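Tyrosine--tRNA ligase (Pyrococcus horikoshii, PDB 2CYC) catalyses the ATP-dependent attachment of tyrosine to its cognate tRNA, probably by way of a tyrosyl-adenylate intermediate. Local coordinates at residues L227-P232 against R285-V289. Numbering follows the deposited sequence.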
loop_
_atom_site.group_PDB
_atom_site.type_symbol
_atom_site.label_atom_id
_atom_site.label_comp_id
_atom_site.label_asym_id
_atom_site.label_seq_id
_atom_site.Cartn_x
_atom_site.Cartn_y
_atom_site.Cartn_z
ATOM N N LEU A 227 -20.581 25.775 -0.729
ATOM C CA LEU A 227 -21.511 25.086 -1.619
ATOM C C LEU A 227 -21.403 25.585 -3.049
ATOM O O LEU A 227 -21.012 26.729 -3.290
ATOM C CB LEU A 227 -22.951 25.310 -1.156
ATOM C CG LEU A 227 -23.360 24.687 0.173
ATOM C CD1 LEU A 227 -24.758 25.162 0.549
ATOM C CD2 LEU A 227 -23.297 23.158 0.065
ATOM N N GLY A 228 -21.737 24.714 -3.997
ATOM C CA GLY A 228 -21.746 25.120 -5.389
ATOM C C GLY A 228 -22.987 26.002 -5.522
ATOM O O GLY A 228 -23.851 25.972 -4.652
ATOM N N LEU A 229 -23.095 26.772 -6.600
ATOM C CA LEU A 229 -24.235 27.671 -6.777
ATOM C C LEU A 229 -25.489 27.038 -7.381
ATOM O O LEU A 229 -26.534 27.681 -7.438
ATOM C CB LEU A 229 -23.810 28.864 -7.633
ATOM C CG LEU A 229 -22.658 29.691 -7.051
ATOM C CD1 LEU A 229 -22.183 30.727 -8.061
ATOM C CD2 LEU A 229 -23.113 30.356 -5.761
ATOM N N GLN A 230 -25.391 25.781 -7.810
ATOM C CA GLN A 230 -26.521 25.090 -8.435
ATOM C C GLN A 230 -27.670 24.756 -7.483
ATOM O O GLN A 230 -27.462 24.578 -6.280
ATOM C CB GLN A 230 -26.041 23.800 -9.119
ATOM C CG GLN A 230 -25.692 22.640 -8.170
ATOM C CD GLN A 230 -24.346 22.807 -7.478
ATOM O OE1 GLN A 230 -23.467 23.535 -7.958
ATOM N NE2 GLN A 230 -24.169 22.113 -6.360
ATOM N N GLU A 231 -28.887 24.669 -8.023
ATOM C CA GLU A 231 -30.035 24.335 -7.191
ATOM C C GLU A 231 -29.938 22.863 -6.816
ATOM O O GLU A 231 -29.407 22.056 -7.579
ATOM C CB GLU A 231 -31.357 24.610 -7.919
ATOM C CG GLU A 231 -31.634 23.729 -9.123
ATOM C CD GLU A 231 -33.077 23.231 -9.156
ATOM O OE1 GLU A 231 -34.006 24.054 -8.983
ATOM O OE2 GLU A 231 -33.279 22.013 -9.358
ATOM N N PRO A 232 -30.446 22.495 -5.631
ATOM C CA PRO A 232 -30.421 21.115 -5.130
ATOM C C PRO A 232 -31.151 20.137 -6.048
ATOM O O PRO A 232 -32.032 20.529 -6.811
ATOM C CB PRO A 232 -31.112 21.221 -3.773
ATOM C CG PRO A 232 -30.974 22.675 -3.406
ATOM C CD PRO A 232 -31.183 23.369 -4.707
ATOM N N ARG A 285 -31.903 28.399 5.227
ATOM C CA ARG A 285 -31.422 27.068 5.615
ATOM C C ARG A 285 -30.447 26.519 4.562
ATOM O O ARG A 285 -29.343 26.080 4.887
ATOM C CB ARG A 285 -32.606 26.112 5.771
ATOM C CG ARG A 285 -32.229 24.647 5.949
ATOM C CD ARG A 285 -33.446 23.759 5.690
ATOM N NE ARG A 285 -33.151 22.328 5.747
ATOM C CZ ARG A 285 -32.827 21.671 6.856
ATOM N NH1 ARG A 285 -32.580 20.369 6.804
ATOM N NH2 ARG A 285 -32.749 22.315 8.016
ATOM N N TYR A 286 -30.870 26.527 3.302
ATOM C CA TYR A 286 -30.021 26.063 2.212
ATOM C C TYR A 286 -30.013 27.190 1.187
ATOM O O TYR A 286 -30.983 27.395 0.452
ATOM C CB TYR A 286 -30.554 24.765 1.593
ATOM C CG TYR A 286 -29.604 24.218 0.561
ATOM C CD1 TYR A 286 -29.526 24.789 -0.705
ATOM C CD2 TYR A 286 -28.711 23.194 0.877
ATOM C CE1 TYR A 286 -28.584 24.369 -1.631
ATOM C CE2 TYR A 286 -27.757 22.761 -0.048
ATOM C CZ TYR A 286 -27.700 23.357 -1.297
ATOM O OH TYR A 286 -26.756 22.964 -2.215
ATOM N N ASN A 287 -28.903 27.913 1.138
ATOM C CA ASN A 287 -28.758 29.031 0.226
ATOM C C ASN A 287 -27.276 29.220 -0.094
ATOM O O ASN A 287 -26.523 29.780 0.707
ATOM C CB ASN A 287 -29.335 30.272 0.920
ATOM C CG ASN A 287 -29.444 31.474 0.004
ATOM O OD1 ASN A 287 -30.389 32.265 0.118
ATOM N ND2 ASN A 287 -28.478 31.635 -0.890
ATOM N N PRO A 288 -26.838 28.746 -1.269
ATOM C CA PRO A 288 -25.434 28.875 -1.666
ATOM C C PRO A 288 -24.919 30.310 -1.604
ATOM O O PRO A 288 -23.779 30.557 -1.200
ATOM C CB PRO A 288 -25.427 28.312 -3.083
ATOM C CG PRO A 288 -26.518 27.264 -3.015
ATOM C CD PRO A 288 -27.604 27.984 -2.271
ATOM N N VAL A 289 -25.762 31.260 -1.992
ATOM C CA VAL A 289 -25.343 32.644 -1.973
ATOM C C VAL A 289 -25.078 33.146 -0.558
ATOM O O VAL A 289 -24.054 33.794 -0.318
ATOM C CB VAL A 289 -26.370 33.566 -2.661
ATOM C CG1 VAL A 289 -25.905 35.014 -2.551
ATOM C CG2 VAL A 289 -26.525 33.173 -4.133
HETATM O O HOH W 1 -25.950 24.284 -4.186
#
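Tyr286 and Pro288 pack against Leu227, Leu229 and Pro232 where the loop after strand 214-223 of this class I synthetase meets the start of helix 288-297, and together they illustrate how a single bridging water can join two irregular segments that share no direct hydrogen bond. The apolar part centres on the phenol ring. Leu227 lays CD1 over one face in a CH-pi contact, 4.2 Å from the centroid of the Tyr286 ring and 27° off its normal, while Pro232 CG approaches obliquely to 3.4 Å from Tyr286 CE1. With CG anti to the backbone N (chi1 -174°), the tyrosine reaches from its own backbone toward Leu227 and Pro232. Pro288, in the first turn of the helix behind the N-cap residue Asn287, offers its CB to Leu229 CD2 at 4.1 Å. Between the two segments the polar link is one water, which donates to Gly228 O and to Gln230 O at 2.6 Å and accepts from Tyr286 OH, 2.5 Å from the water oxygen. A phenylalanine in place of the tyrosine would probably leave the water without its hydroxyl donor and so weaken the link between the segments. Helix 288-297 also holds this loop by polar bonds: Asp291 OD1 accepts from Leu227 N, and Trp292 NE1 donates to Leu227 O. Gln230 OE1 is hydrogen-bonded to Ser255 of the KMSKS motif, which places the contact beside that signature loop. Gly228 O, 2.7 Å from the water, also lies against the proline ring, a close carbon-to-oxygen contact of 3.2 Å to Pro288 CB.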